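Local coordinates for TouB protein (Pseudomonas stutzeri, PDB 2INC) that probably serves as the small ubiquitin-like subunit of the toluene/o-xylene monooxygenase, an enzyme complex that hydroxylates aromatic compounds, at residues S6-D11 / R39-Q44. Numbering follows the deposited sequence.
Sequences SNFERD and RRVHPQ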
loop_
_atom_site.group_PDB
_atom_site.type_symbol
_atom_site.label_atom_id
_atom_site.label_comp_id
_atom_site.label_asym_id
_atom_site.label_seq_id
_atom_site.Cartn_x
_atom_site.Cartn_y
_atom_site.Cartn_z
ATOM N N SER C 6 -47.711 -26.674 5.899
ATOM C CA SER C 6 -47.559 -28.101 5.691
ATOM C C SER C 6 -46.189 -28.524 6.119
ATOM O O SER C 6 -45.225 -28.051 5.543
ATOM C CB SER C 6 -47.699 -28.357 4.181
ATOM O OG SER C 6 -47.275 -29.673 3.852
ATOM N N ASN C 7 -46.115 -29.405 7.117
ATOM C CA ASN C 7 -44.903 -30.041 7.574
ATOM C C ASN C 7 -44.971 -31.514 7.071
ATOM O O ASN C 7 -45.533 -32.400 7.734
ATOM C CB ASN C 7 -44.872 -30.018 9.121
ATOM C CG ASN C 7 -43.547 -30.475 9.694
ATOM O OD1 ASN C 7 -42.512 -30.444 9.019
ATOM N ND2 ASN C 7 -43.560 -30.882 10.953
ATOM N N PHE C 8 -44.416 -31.751 5.888
ATOM C CA PHE C 8 -44.598 -33.012 5.193
ATOM C C PHE C 8 -43.571 -34.042 5.661
ATOM O O PHE C 8 -42.376 -33.704 5.824
ATOM C CB PHE C 8 -44.513 -32.788 3.688
ATOM C CG PHE C 8 -45.206 -33.865 2.897
ATOM C CD1 PHE C 8 -46.516 -33.674 2.446
ATOM C CD2 PHE C 8 -44.571 -35.073 2.625
ATOM C CE1 PHE C 8 -47.182 -34.671 1.707
ATOM C CE2 PHE C 8 -45.242 -36.080 1.904
ATOM C CZ PHE C 8 -46.545 -35.871 1.466
ATOM N N GLU C 9 -44.012 -35.290 5.908
ATOM C CA GLU C 9 -43.104 -36.264 6.512
ATOM C C GLU C 9 -41.922 -36.476 5.599
ATOM O O GLU C 9 -42.083 -36.552 4.364
ATOM C CB GLU C 9 -43.789 -37.600 6.796
ATOM C CG GLU C 9 -42.854 -38.641 7.378
ATOM C CD GLU C 9 -43.603 -39.894 7.867
ATOM O OE1 GLU C 9 -44.839 -39.995 7.674
ATOM O OE2 GLU C 9 -42.938 -40.777 8.438
ATOM N N ARG C 10 -40.738 -36.488 6.216
ATOM C CA ARG C 10 -39.450 -36.680 5.510
ATOM C C ARG C 10 -38.941 -35.500 4.669
ATOM O O ARG C 10 -37.819 -35.566 4.148
ATOM C CB ARG C 10 -39.502 -37.942 4.641
ATOM C CG ARG C 10 -39.822 -39.187 5.446
ATOM C CD ARG C 10 -39.956 -40.347 4.504
ATOM N NE ARG C 10 -38.629 -40.678 4.019
ATOM C CZ ARG C 10 -37.793 -41.495 4.651
ATOM N NH1 ARG C 10 -38.182 -42.112 5.781
ATOM N NH2 ARG C 10 -36.581 -41.700 4.144
ATOM N N ASP C 11 -39.771 -34.471 4.471
ATOM C CA ASP C 11 -39.289 -33.188 3.934
ATOM C C ASP C 11 -38.429 -32.448 5.007
ATOM O O ASP C 11 -38.364 -32.869 6.181
ATOM C CB ASP C 11 -40.455 -32.315 3.477
ATOM C CG ASP C 11 -40.081 -31.400 2.295
ATOM O OD1 ASP C 11 -38.878 -31.112 2.070
ATOM O OD2 ASP C 11 -40.998 -30.944 1.579
ATOM N N ARG C 39 -40.395 -33.956 -5.164
ATOM C CA ARG C 39 -39.605 -32.738 -5.121
ATOM C C ARG C 39 -38.174 -32.875 -4.560
ATOM O O ARG C 39 -37.280 -32.523 -5.290
ATOM C CB ARG C 39 -40.430 -31.510 -4.667
ATOM C CG ARG C 39 -41.341 -30.949 -5.809
ATOM C CD ARG C 39 -42.127 -29.689 -5.372
ATOM N NE ARG C 39 -43.145 -29.316 -6.351
ATOM C CZ ARG C 39 -42.942 -28.459 -7.350
ATOM N NH1 ARG C 39 -41.762 -27.893 -7.516
ATOM N NH2 ARG C 39 -43.919 -28.178 -8.202
ATOM N N ARG C 40 -38.478 -33.144 -3.296
ATOM C CA ARG C 40 -37.873 -33.678 -2.243
ATOM C C ARG C 40 -38.276 -34.885 -1.405
ATOM O O ARG C 40 -37.552 -35.144 -0.571
ATOM C CB ARG C 40 -37.682 -32.591 -1.307
ATOM C CG ARG C 40 -37.094 -31.509 -1.813
ATOM C CD ARG C 40 -37.146 -30.290 -0.864
ATOM N NE ARG C 40 -37.811 -29.272 -1.567
ATOM C CZ ARG C 40 -38.952 -28.751 -1.335
ATOM N NH1 ARG C 40 -39.657 -28.951 -0.276
ATOM N NH2 ARG C 40 -39.211 -27.914 -2.127
ATOM N N VAL C 41 -39.358 -35.610 -1.569
ATOM C CA VAL C 41 -39.646 -36.821 -0.822
ATOM C C VAL C 41 -40.066 -37.846 -1.890
ATOM O O VAL C 41 -40.749 -37.478 -2.874
ATOM C CB VAL C 41 -40.795 -36.576 0.179
ATOM C CG1 VAL C 41 -41.038 -37.823 1.004
ATOM C CG2 VAL C 41 -40.476 -35.386 1.092
ATOM N N HIS C 42 -39.616 -39.099 -1.735
ATOM C CA HIS C 42 -40.009 -40.183 -2.666
ATOM C C HIS C 42 -41.417 -40.609 -2.302
ATOM O O HIS C 42 -41.744 -40.636 -1.125
ATOM C CB HIS C 42 -39.125 -41.423 -2.524
ATOM C CG HIS C 42 -37.668 -41.198 -2.795
ATOM N ND1 HIS C 42 -36.753 -40.939 -1.790
ATOM C CD2 HIS C 42 -36.961 -41.215 -3.955
ATOM C CE1 HIS C 42 -35.547 -40.809 -2.320
ATOM N NE2 HIS C 42 -35.646 -40.965 -3.632
ATOM N N PRO C 43 -42.243 -40.981 -3.308
ATOM C CA PRO C 43 -43.563 -41.600 -3.065
ATOM C C PRO C 43 -43.490 -42.838 -2.152
ATOM O O PRO C 43 -42.433 -43.507 -2.061
ATOM C CB PRO C 43 -44.002 -42.055 -4.454
ATOM C CG PRO C 43 -43.257 -41.159 -5.420
ATOM C CD PRO C 43 -41.944 -40.835 -4.752
ATOM N N GLN C 44 -44.594 -43.131 -1.470
ATOM C CA GLN C 44 -44.724 -44.374 -0.728
ATOM C C GLN C 44 -46.114 -44.938 -1.027
ATOM O O GLN C 44 -47.035 -44.750 -0.217
ATOM C CB GLN C 44 -44.572 -44.146 0.768
ATOM C CG GLN C 44 -43.187 -43.749 1.208
ATOM C CD GLN C 44 -43.016 -43.816 2.719
ATOM O OE1 GLN C 44 -43.608 -44.668 3.392
ATOM N NE2 GLN C 44 -42.199 -42.907 3.266
HETATM O O HOH W 1 -36.914 -37.027 2.066
#
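OD2 of Asp-11 is gripped by two groups: NH1 of Arg-40, which lies 3.0 Å from OD2 in a salt bridge, and the hydroxyl of Ser-36, hydrogen-bonded to the same oxygen. NH1 of Arg-40 also makes a weak but nearly straight hydrogen bond to OD1 of Asp-11 (3.3 Å, 170°), so one nitrogen serves both carboxylate oxygens. The carboxylate comes to the edge of the guanidinium, the two planes turned 33° apart, and the arginine chain bends at the CG–CD bond, where chi3 of -121° sets the position of NE. An alanine in place of Asp-11 would probably leave the guanidinium of Arg-40 without its carboxylate mate on this side and the Ser-36 hydroxyl without this acceptor.

Beside this charged pair, Val-41 fits against the type II turn from Phe-8 to Asp-11, closed by the bond from Asp-11 N to Phe-8 O. Its CG2 lies 3.6 Å from Asp-11 N and reaches the Phe-8 ring obliquely at CD2, while CG1 meets Glu-9 O and, at 3.9 Å, CB of Arg-10. A water donates to Arg-10 O (2.7 Å) and, weakly, to Arg-40 O, bridging the two backbones. Further along, Gln-44 crosses Arg-10 at about a right angle, its NE2 3.6 Å from CD of the arginine, whose NH2 bonds to a polar side chain of another protein chain.

The contact thus joins the turn between strands 2-8 and 14-19 of the ubiquitin-like sheet to the loop that leads from helix 25-33 to strand 48-53. Phe-8 packs on that helix at Cys-32 and Ala-33, and Gln-44 reaches Phe-81 on strand 76-82.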